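Side-chain contacts in resiniferatoxin-binding, phosphotriesterase-related protein (Rhodobacter sphaeroides 2.4.1, PDB 3K2G), which binds two zinc ions in a TIM-barrel fold of the phosphotriesterase family and is probably a metal-dependent phosphoric ester hydrolase: residues C237-S242 and P246-T251; P211-L216 and V275-D280. All coordinates share one frame; numbering follows the deposited sequence.

Contact 1: C237-S242 and P246-T251. With ZN (zinc ion), chain J.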
loop_
_atom_site.group_PDB
_atom_site.type_symbol
_atom_site.label_atom_id
_atom_site.label_comp_id
_atom_site.label_asym_id
_atom_site.label_seq_id
_atom_site.Cartn_x
_atom_site.Cartn_y
_atom_site.Cartn_z
ATOM N N CYS B 237 13.082 10.746 20.207
ATOM C CA CYS B 237 14.246 10.337 19.413
ATOM C C CYS B 237 14.096 9.041 18.637
ATOM O O CYS B 237 13.264 8.193 18.956
ATOM C CB CYS B 237 15.476 10.179 20.311
ATOM S SG CYS B 237 15.981 11.661 21.220
ATOM N N HIS B 238 14.933 8.903 17.614
ATOM C CA HIS B 238 14.984 7.691 16.801
ATOM C C HIS B 238 13.685 7.293 16.115
ATOM O O HIS B 238 13.231 6.153 16.214
ATOM C CB HIS B 238 15.500 6.549 17.675
ATOM C CG HIS B 238 16.662 6.944 18.534
ATOM N ND1 HIS B 238 17.689 7.738 18.068
ATOM C CD2 HIS B 238 16.955 6.669 19.829
ATOM C CE1 HIS B 238 18.565 7.935 19.039
ATOM N NE2 HIS B 238 18.142 7.298 20.117
HETATM N N MSE B 239 13.100 8.235 15.392
HETATM C CA MSE B 239 11.858 7.959 14.685
HETATM C C MSE B 239 12.079 7.222 13.366
HETATM O O MSE B 239 11.170 6.569 12.862
HETATM C CB MSE B 239 11.116 9.264 14.427
HETATM C CG MSE B 239 10.635 9.937 15.714
HETATM SE SE MSE B 239 9.554 8.766 16.822
HETATM C CE MSE B 239 8.104 8.488 15.566
ATOM N N ASN B 240 13.292 7.319 12.824
ATOM C CA ASN B 240 13.637 6.690 11.547
ATOM C C ASN B 240 13.085 5.285 11.296
ATOM O O ASN B 240 12.489 5.036 10.255
ATOM C CB ASN B 240 15.158 6.656 11.358
ATOM C CG ASN B 240 15.778 8.038 11.341
ATOM O OD1 ASN B 240 16.337 8.474 10.330
ATOM N ND2 ASN B 240 15.687 8.735 12.463
ATOM N N PRO B 241 13.283 4.350 12.240
ATOM C CA PRO B 241 12.796 2.975 12.073
ATOM C C PRO B 241 11.291 2.776 11.926
ATOM O O PRO B 241 10.857 1.726 11.454
ATOM C CB PRO B 241 13.342 2.258 13.311
ATOM C CG PRO B 241 14.580 3.049 13.651
ATOM C CD PRO B 241 14.094 4.463 13.467
ATOM N N SER B 242 10.493 3.757 12.338
ATOM C CA SER B 242 9.044 3.625 12.230
ATOM C C SER B 242 8.481 4.401 11.045
ATOM O O SER B 242 7.292 4.722 11.003
ATOM C CB SER B 242 8.361 4.066 13.537
ATOM O OG SER B 242 8.690 5.399 13.896
ATOM N N PRO B 246 3.033 5.445 9.196
ATOM C CA PRO B 246 2.570 6.839 9.163
ATOM C C PRO B 246 1.500 7.232 10.185
ATOM O O PRO B 246 1.485 8.369 10.665
ATOM C CB PRO B 246 2.103 7.017 7.717
ATOM C CG PRO B 246 1.696 5.633 7.313
ATOM C CD PRO B 246 2.799 4.788 7.899
ATOM N N VAL B 247 0.602 6.309 10.510
ATOM C CA VAL B 247 -0.434 6.609 11.490
ATOM C C VAL B 247 0.237 6.859 12.842
ATOM O O VAL B 247 -0.028 7.855 13.512
ATOM C CB VAL B 247 -1.452 5.447 11.597
ATOM C CG1 VAL B 247 -2.387 5.666 12.788
ATOM C CG2 VAL B 247 -2.255 5.357 10.303
ATOM N N TYR B 248 1.117 5.944 13.230
ATOM C CA TYR B 248 1.856 6.053 14.481
ATOM C C TYR B 248 2.594 7.389 14.540
ATOM O O TYR B 248 2.413 8.165 15.474
ATOM C CB TYR B 248 2.855 4.898 14.572
ATOM C CG TYR B 248 3.828 4.944 15.732
ATOM C CD1 TYR B 248 3.404 4.715 17.042
ATOM C CD2 TYR B 248 5.196 5.119 15.504
ATOM C CE1 TYR B 248 4.317 4.646 18.093
ATOM C CE2 TYR B 248 6.119 5.052 16.552
ATOM C CZ TYR B 248 5.672 4.812 17.842
ATOM O OH TYR B 248 6.581 4.713 18.872
ATOM N N GLN B 249 3.411 7.672 13.530
ATOM C CA GLN B 249 4.172 8.916 13.528
ATOM C C GLN B 249 3.316 10.175 13.517
ATOM O O GLN B 249 3.591 11.115 14.266
ATOM C CB GLN B 249 5.149 8.949 12.350
ATOM C CG GLN B 249 6.135 7.784 12.358
ATOM C CD GLN B 249 7.372 8.038 11.512
ATOM O OE1 GLN B 249 7.289 8.615 10.431
ATOM N NE2 GLN B 249 8.532 7.581 12.000
ATOM N N ALA B 250 2.285 10.200 12.678
ATOM C CA ALA B 250 1.420 11.372 12.587
ATOM C C ALA B 250 0.641 11.623 13.875
ATOM O O ALA B 250 0.486 12.769 14.298
ATOM C CB ALA B 250 0.448 11.224 11.400
ATOM N N THR B 251 0.157 10.559 14.507
ATOM C CA THR B 251 -0.612 10.728 15.733
ATOM C C THR B 251 0.250 11.244 16.879
ATOM O O THR B 251 -0.246 11.909 17.793
ATOM C CB THR B 251 -1.311 9.418 16.141
ATOM O OG1 THR B 251 -0.356 8.356 16.204
ATOM C CG2 THR B 251 -2.402 9.077 15.131
HETATM ZN ZN ZN J . 19.500 7.082 21.959
HETATM O O HOH W 1 21.258 7.664 20.912
HETATM O O HOH W 2 20.497 5.192 20.848
#
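A buried polar grip, backed by packing of selenomethionine Met239, joins the loop that leaves barrel strand 234-236 to the first turn of helix 246-255. The polar part is one hydrogen bond: Gln249 reaches out from the helix on a chain extended beyond CG, and its NE2 donates a hydrogen bond to Ser242 OG at 2.9 Å. The bond is bent, with an N-H...O angle of 148°, and the hydroxyl lies about 20° out of the amide plane. Ser242 OG sits between its own backbone N and carbonyl carbon (chi1 57°), which turns it to the helix; there it also meets the edge of the Tyr248 ring, 3.7 Å from CE2. Met239, bent at chi2 and chi3, runs past Gln249 in the opposite direction and brings CE to 3.8 Å from Gln249 CG and 4.1 Å from Tyr248 CE2. Within the loop, Ser242 N bonds back to Met239 O at 2.9 Å, closing the short turn. One residue before Met239, His238 binds zinc through NE2 at 2.3 Å, with Glu177, His209 and two waters on the same ion; Asp262 holds its ND1. Tyr248 OH, for its part, bonds to Ala217 N at the start of helix 217-226. Met239 rests on Leu259 and Gln249 on Phe261 of strand 258-261, while Ala286 and Leu290 of helix 280-292 also pack against Gln249.

Contact 2: P211-L216 and V275-D280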
loop_
_atom_site.group_PDB
_atom_site.type_symbol
_atom_site.label_atom_id
_atom_site.label_comp_id
_atom_site.label_asym_id
_atom_site.label_seq_id
_atom_site.Cartn_x
_atom_site.Cartn_y
_atom_site.Cartn_z
ATOM N N PRO B 211 13.195 3.274 21.796
ATOM C CA PRO B 211 13.525 2.072 21.028
ATOM C C PRO B 211 12.807 2.023 19.672
ATOM O O PRO B 211 11.644 1.643 19.663
ATOM C CB PRO B 211 12.946 0.933 21.873
ATOM C CG PRO B 211 11.786 1.536 22.563
ATOM C CD PRO B 211 12.119 2.991 22.737
ATOM N N GLY B 212 13.433 2.761 18.795
ATOM C CA GLY B 212 12.858 2.985 17.462
ATOM C C GLY B 212 12.107 1.887 16.708
ATOM O O GLY B 212 11.036 2.129 16.111
ATOM N N TRP B 213 12.643 0.640 16.942
ATOM C CA TRP B 213 12.056 -0.464 16.168
ATOM C C TRP B 213 10.850 -0.993 16.916
ATOM O O TRP B 213 10.307 -2.005 16.536
ATOM C CB TRP B 213 13.093 -1.578 15.921
ATOM C CG TRP B 213 14.072 -1.236 14.862
ATOM C CD1 TRP B 213 13.975 -1.525 13.533
ATOM C CD2 TRP B 213 15.294 -0.524 15.035
ATOM N NE1 TRP B 213 15.068 -1.036 12.862
ATOM C CE2 TRP B 213 15.896 -0.414 13.762
ATOM C CE3 TRP B 213 15.944 0.035 16.146
ATOM C CZ2 TRP B 213 17.118 0.234 13.566
ATOM C CZ3 TRP B 213 17.160 0.681 15.955
ATOM C CH2 TRP B 213 17.734 0.775 14.672
ATOM N N PHE B 214 10.438 -0.313 17.984
ATOM C CA PHE B 214 9.237 -0.729 18.711
ATOM C C PHE B 214 8.241 0.427 18.601
ATOM O O PHE B 214 8.504 1.376 17.866
ATOM C CB PHE B 214 9.549 -1.059 20.177
ATOM C CG PHE B 214 10.269 -2.367 20.360
ATOM C CD1 PHE B 214 9.564 -3.538 20.638
ATOM C CD2 PHE B 214 11.650 -2.439 20.202
ATOM C CE1 PHE B 214 10.226 -4.763 20.752
ATOM C CE2 PHE B 214 12.326 -3.661 20.312
ATOM C CZ PHE B 214 11.610 -4.824 20.588
ATOM N N ARG B 215 7.110 0.358 19.306
ATOM C CA ARG B 215 6.105 1.424 19.240
ATOM C C ARG B 215 5.642 1.855 20.634
ATOM O O ARG B 215 4.455 1.778 20.946
ATOM C CB ARG B 215 4.896 0.943 18.434
ATOM C CG ARG B 215 5.232 0.423 17.036
ATOM C CD ARG B 215 5.476 1.550 16.043
ATOM N NE ARG B 215 5.774 1.039 14.708
ATOM C CZ ARG B 215 6.988 0.707 14.283
ATOM N NH1 ARG B 215 8.035 0.837 15.083
ATOM N NH2 ARG B 215 7.150 0.229 13.059
ATOM N N LEU B 216 6.576 2.317 21.461
ATOM C CA LEU B 216 6.265 2.738 22.829
ATOM C C LEU B 216 6.075 4.247 23.002
ATOM O O LEU B 216 5.844 4.722 24.116
ATOM C CB LEU B 216 7.378 2.272 23.781
ATOM C CG LEU B 216 7.630 0.766 23.921
ATOM C CD1 LEU B 216 8.843 0.522 24.814
ATOM C CD2 LEU B 216 6.402 0.095 24.509
ATOM N N VAL B 275 17.987 -5.826 14.112
ATOM C CA VAL B 275 17.240 -4.764 13.450
ATOM C C VAL B 275 18.086 -4.032 12.420
ATOM O O VAL B 275 19.306 -3.917 12.558
ATOM C CB VAL B 275 16.678 -3.747 14.470
ATOM C CG1 VAL B 275 15.650 -4.428 15.348
ATOM C CG2 VAL B 275 17.804 -3.169 15.318
ATOM N N GLN B 276 17.417 -3.536 11.385
ATOM C CA GLN B 276 18.080 -2.837 10.298
ATOM C C GLN B 276 17.680 -1.367 10.216
ATOM O O GLN B 276 16.496 -1.035 10.235
ATOM C CB GLN B 276 17.731 -3.526 8.975
ATOM C CG GLN B 276 18.271 -2.840 7.730
ATOM C CD GLN B 276 19.766 -3.018 7.567
ATOM O OE1 GLN B 276 20.264 -4.142 7.526
ATOM N NE2 GLN B 276 20.487 -1.914 7.465
ATOM N N CYS B 277 18.673 -0.493 10.118
ATOM C CA CYS B 277 18.412 0.934 9.989
ATOM C C CYS B 277 17.855 1.174 8.597
ATOM O O CYS B 277 18.390 0.661 7.613
ATOM C CB CYS B 277 19.700 1.739 10.150
ATOM S SG CYS B 277 20.438 1.580 11.780
ATOM N N PRO B 278 16.786 1.976 8.493
ATOM C CA PRO B 278 16.154 2.284 7.208
ATOM C C PRO B 278 17.043 3.175 6.352
ATOM O O PRO B 278 17.990 3.777 6.856
ATOM C CB PRO B 278 14.867 2.986 7.626
ATOM C CG PRO B 278 15.320 3.775 8.812
ATOM C CD PRO B 278 16.169 2.763 9.579
ATOM N N SER B 279 16.722 3.262 5.064
ATOM C CA SER B 279 17.488 4.079 4.123
ATOM C C SER B 279 17.044 5.534 4.185
ATOM O O SER B 279 15.924 5.826 4.596
ATOM C CB SER B 279 17.276 3.581 2.699
ATOM O OG SER B 279 15.977 3.916 2.254
ATOM N N ASP B 280 17.906 6.444 3.744
ATOM C CA ASP B 280 17.547 7.856 3.765
ATOM C C ASP B 280 16.370 8.155 2.842
ATOM O O ASP B 280 15.611 9.094 3.081
ATOM C CB ASP B 280 18.753 8.722 3.401
ATOM C CG ASP B 280 19.772 8.786 4.526
ATOM O OD1 ASP B 280 19.411 8.423 5.674
ATOM O OD2 ASP B 280 20.922 9.207 4.267
#
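With CG beside the backbone N (chi1 -76°), Trp213 swings its indole out of the 211-216 loop and against Val275, whose CG1 and CG2 straddle different parts of the ring system. Val275 CB stands 3.4 Å from the centroid of the five-membered ring and only 4° off its normal, a clear CH-pi contact over the face. CG1 lies 3.6 Å from Trp213 CG, whereas CG2 leans toward the six-membered ring. At the pyrrole edge, Trp213 NE1 donates to Gln276 O at 3.0 Å with an angle of 151°. That oxygen is in the ring plane, but the N-H comes from well above the carbonyl plane. Farther along the edge, Cys277 SG is 4.0 Å from Trp213 CZ2, a sulfur-aromatic contact at the rim. The face contact with Val275 and the in-plane N-H bond to Gln276 O together limit the tilt and rotation of the ring. A type I turn from Pro211 to Phe214 carries the tryptophan, in the loop between strand 206-208 and helix 217-226. Strand 275-276 pairs antiparallel with strand 269-270, whose Tyr270 touches Trp213, Val275 and Cys277, and Ser279 N-caps helix 280-292.

How the contacts relate
Contact 1 is buried and contact 2 only partly so. Both involve loops that follow parallel strands of the barrel sheet, but contact 1 ties its loop to the helix that comes next, while contact 2 reaches across 58 residues to a small hairpin. Their chemistry differs: an amide-hydroxyl bond with selenomethionine packing in contact 1, an aromatic face and edge against aliphatic, sulfur and backbone groups in contact 2. Their centres are 9 Å apart and they touch directly, Arg215 making a cation-pi contact with Tyr248 and Pro278 packing on Asn240. Contact 1 includes zinc ligand His238, and the Trp213 side chain of contact 2 lies about 6 Å from the His238 side chain, between nearest atoms.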